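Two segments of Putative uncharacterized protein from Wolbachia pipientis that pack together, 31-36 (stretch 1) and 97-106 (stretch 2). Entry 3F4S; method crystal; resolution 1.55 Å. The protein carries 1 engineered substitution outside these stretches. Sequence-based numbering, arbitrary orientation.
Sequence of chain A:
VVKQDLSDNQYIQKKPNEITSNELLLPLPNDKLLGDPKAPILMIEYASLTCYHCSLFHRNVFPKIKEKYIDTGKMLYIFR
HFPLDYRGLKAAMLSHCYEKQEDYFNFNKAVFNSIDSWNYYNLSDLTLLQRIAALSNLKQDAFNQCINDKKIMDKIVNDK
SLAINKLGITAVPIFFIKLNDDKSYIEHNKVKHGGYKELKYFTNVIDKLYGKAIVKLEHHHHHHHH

Stretch 1, residues 31-36: DKLLGD
Stretch 2 (97-106) CYEKQEDYFN

An extended segment can dock on the start of a helix by pairing aliphatic side chains with aromatic faces while polar ends bond to backbone groups of the other segment. Residues 31-36, extended and only weakly strand-like at Leu33-Leu34, do so against residues 97-106, whose helix starts at Gln101 after the N-cap Lys100; 418 Å² is buried in total. The CA atoms of Leu34 and Gln101 set the register at 6.1 Å.

Two aliphatic-aromatic contacts supply the apolar part. Lys32 (m, m, m, t) lays its CG over the Tyr104 ring (chi1 t, chi2 82°), 3.7 Å from the centroid. Buried Leu34 (t, p) places CD2 3.8 Å from the centroid of the Phe105 ring (chi1 t, chi2 76°), again over a face.

Hydrogen bonds complete the fit. The long Lys32 chain passes the ring and its NZ donates to Glu99 O at 2.8 Å. Gln101 has its CA-to-CB bond directed toward residues 31-36 (chi1 97°, off the wells; chi2 t; chi3 -158°), and its OE1 accepts from Gly35 N at 3.2 Å, almost linearly. Gly35 adopts phi/psi 100/-170, where a CB would jam against the preceding carbonyl.

Two waters add bridges: one water oxygen lies 3.0 Å from Lys32 NZ, whose bond it accepts, and 2.9 Å from Tyr98 O, to which it donates; a second water oxygen donates to Leu33 O at 3.2 Å and to Gln101 O at 2.7 Å.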

# COMPACT_ATOMS: atom_id res chain seq x y z
N ASP A 31 -10.71 2.15 -2.22
CA ASP A 31 -9.52 1.41 -1.79
C ASP A 31 -9.36 0.14 -2.62
O ASP A 31 -10.34 -0.49 -3.03
CB ASP A 31 -9.61 1.03 -0.31
CG ASP A 31 -9.00 2.08 0.60
OD1 ASP A 31 -7.99 2.72 0.22
OD2 ASP A 31 -9.51 2.24 1.72
N LYS A 32 -8.11 -0.22 -2.88
CA LYS A 32 -7.80 -1.51 -3.46
C LYS A 32 -7.50 -2.45 -2.30
O LYS A 32 -6.65 -2.15 -1.46
CB LYS A 32 -6.59 -1.39 -4.39
CG LYS A 32 -6.77 -0.37 -5.50
CD LYS A 32 -7.84 -0.79 -6.48
CE LYS A 32 -7.48 -2.08 -7.21
NZ LYS A 32 -8.46 -2.40 -8.28
N LEU A 33 -8.21 -3.57 -2.25
CA LEU A 33 -8.12 -4.49 -1.12
C LEU A 33 -7.32 -5.74 -1.45
O LEU A 33 -7.32 -6.21 -2.59
CB LEU A 33 -9.52 -4.89 -0.65
CG LEU A 33 -10.51 -3.75 -0.45
CD1 LEU A 33 -11.84 -4.28 0.07
CD2 LEU A 33 -9.95 -2.68 0.47
N LEU A 34 -6.63 -6.28 -0.44
CA LEU A 34 -5.99 -7.58 -0.58
C LEU A 34 -6.39 -8.44 0.61
O LEU A 34 -6.18 -8.07 1.76
CB LEU A 34 -4.46 -7.44 -0.64
CG LEU A 34 -3.69 -8.70 -1.05
CD1 LEU A 34 -4.04 -9.11 -2.48
CD2 LEU A 34 -2.19 -8.49 -0.91
N GLY A 35 -6.98 -9.60 0.32
CA GLY A 35 -7.45 -10.47 1.38
C GLY A 35 -8.94 -10.34 1.59
O GLY A 35 -9.64 -9.69 0.80
N ASP A 36 -9.44 -10.95 2.67
CA ASP A 36 -10.87 -10.98 2.96
C ASP A 36 -11.35 -9.64 3.52
O ASP A 36 -10.86 -9.19 4.56
CB ASP A 36 -11.15 -12.09 3.97
CG ASP A 36 -12.64 -12.30 4.22
OD1 ASP A 36 -13.45 -11.46 3.77
OD2 ASP A 36 -12.99 -13.30 4.87
N CYS A 97 -3.85 0.77 -14.01
CA CYS A 97 -4.06 -0.09 -15.19
C CYS A 97 -4.28 -1.55 -14.78
O CYS A 97 -4.54 -2.41 -15.63
CB CYS A 97 -2.86 -0.00 -16.15
SG CYS A 97 -3.10 0.97 -17.66
N TYR A 98 -4.15 -1.84 -13.49
CA TYR A 98 -4.27 -3.21 -12.97
C TYR A 98 -5.48 -3.34 -12.05
O TYR A 98 -5.45 -2.88 -10.90
CB TYR A 98 -2.97 -3.62 -12.26
CG TYR A 98 -1.79 -3.57 -13.20
CD1 TYR A 98 -1.34 -4.72 -13.85
CD2 TYR A 98 -1.14 -2.38 -13.46
CE1 TYR A 98 -0.27 -4.66 -14.73
CE2 TYR A 98 -0.08 -2.32 -14.33
CZ TYR A 98 0.36 -3.46 -14.96
OH TYR A 98 1.42 -3.39 -15.82
N GLU A 99 -6.54 -3.96 -12.55
CA GLU A 99 -7.84 -3.94 -11.89
C GLU A 99 -8.02 -5.03 -10.83
O GLU A 99 -8.50 -4.76 -9.73
CB GLU A 99 -8.97 -4.02 -12.92
N LYS A 100 -7.65 -6.27 -11.16
CA LYS A 100 -7.82 -7.39 -10.25
C LYS A 100 -6.92 -7.23 -9.04
O LYS A 100 -5.80 -6.73 -9.16
CB LYS A 100 -7.52 -8.72 -10.96
CG LYS A 100 -8.45 -9.04 -12.13
N GLN A 101 -7.39 -7.66 -7.87
CA GLN A 101 -6.65 -7.42 -6.63
C GLN A 101 -5.23 -7.99 -6.66
O GLN A 101 -4.28 -7.32 -6.24
CB GLN A 101 -7.44 -7.89 -5.40
CG GLN A 101 -7.08 -9.28 -4.88
CD GLN A 101 -7.74 -9.57 -3.53
OE1 GLN A 101 -7.28 -10.43 -2.78
NE2 GLN A 101 -8.81 -8.85 -3.22
N GLU A 102 -5.06 -9.21 -7.17
CA GLU A 102 -3.72 -9.78 -7.23
C GLU A 102 -2.84 -9.08 -8.27
O GLU A 102 -1.63 -8.93 -8.07
CB GLU A 102 -3.76 -11.30 -7.45
CG GLU A 102 -3.97 -12.11 -6.18
CD GLU A 102 -2.84 -11.97 -5.17
OE1 GLU A 102 -1.83 -11.30 -5.50
OE2 GLU A 102 -2.94 -12.52 -4.06
N ASP A 103 -3.43 -8.64 -9.38
CA ASP A 103 -2.66 -7.94 -10.41
C ASP A 103 -2.14 -6.59 -9.90
O ASP A 103 -1.00 -6.20 -10.18
CB ASP A 103 -3.51 -7.71 -11.67
CG ASP A 103 -3.83 -9.00 -12.41
OD1 ASP A 103 -3.24 -10.04 -12.09
OD2 ASP A 103 -4.69 -8.95 -13.31
N TYR A 104 -2.99 -5.88 -9.16
CA TYR A 104 -2.63 -4.59 -8.59
C TYR A 104 -1.49 -4.73 -7.58
O TYR A 104 -0.47 -4.03 -7.67
CB TYR A 104 -3.85 -3.99 -7.90
CG TYR A 104 -3.64 -2.60 -7.36
CD1 TYR A 104 -3.75 -1.50 -8.20
CD2 TYR A 104 -3.35 -2.38 -6.02
CE1 TYR A 104 -3.58 -0.22 -7.72
CE2 TYR A 104 -3.19 -1.09 -5.52
CZ TYR A 104 -3.30 -0.02 -6.39
OH TYR A 104 -3.13 1.27 -5.94
N PHE A 105 -1.67 -5.64 -6.63
CA PHE A 105 -0.63 -5.93 -5.65
C PHE A 105 0.67 -6.36 -6.33
O PHE A 105 1.75 -5.90 -5.94
CB PHE A 105 -1.10 -7.03 -4.68
CG PHE A 105 -0.01 -7.52 -3.76
CD1 PHE A 105 0.40 -6.75 -2.69
CD2 PHE A 105 0.61 -8.75 -3.99
CE1 PHE A 105 1.42 -7.19 -1.84
CE2 PHE A 105 1.62 -9.20 -3.14
CZ PHE A 105 2.02 -8.42 -2.07
N ASN A 106 0.56 -7.20 -7.36
CA ASN A 106 1.74 -7.70 -8.06
C ASN A 106 2.47 -6.60 -8.83
O ASN A 106 3.69 -6.64 -8.97
CB ASN A 106 1.39 -8.87 -8.99
CG ASN A 106 1.29 -10.19 -8.24
OD1 ASN A 106 1.82 -10.32 -7.14
ND2 ASN A 106 0.60 -11.16 -8.82
O HOH W 1 -6.84 -0.56 -9.99
O HOH W 2 -4.72 -5.46 -4.27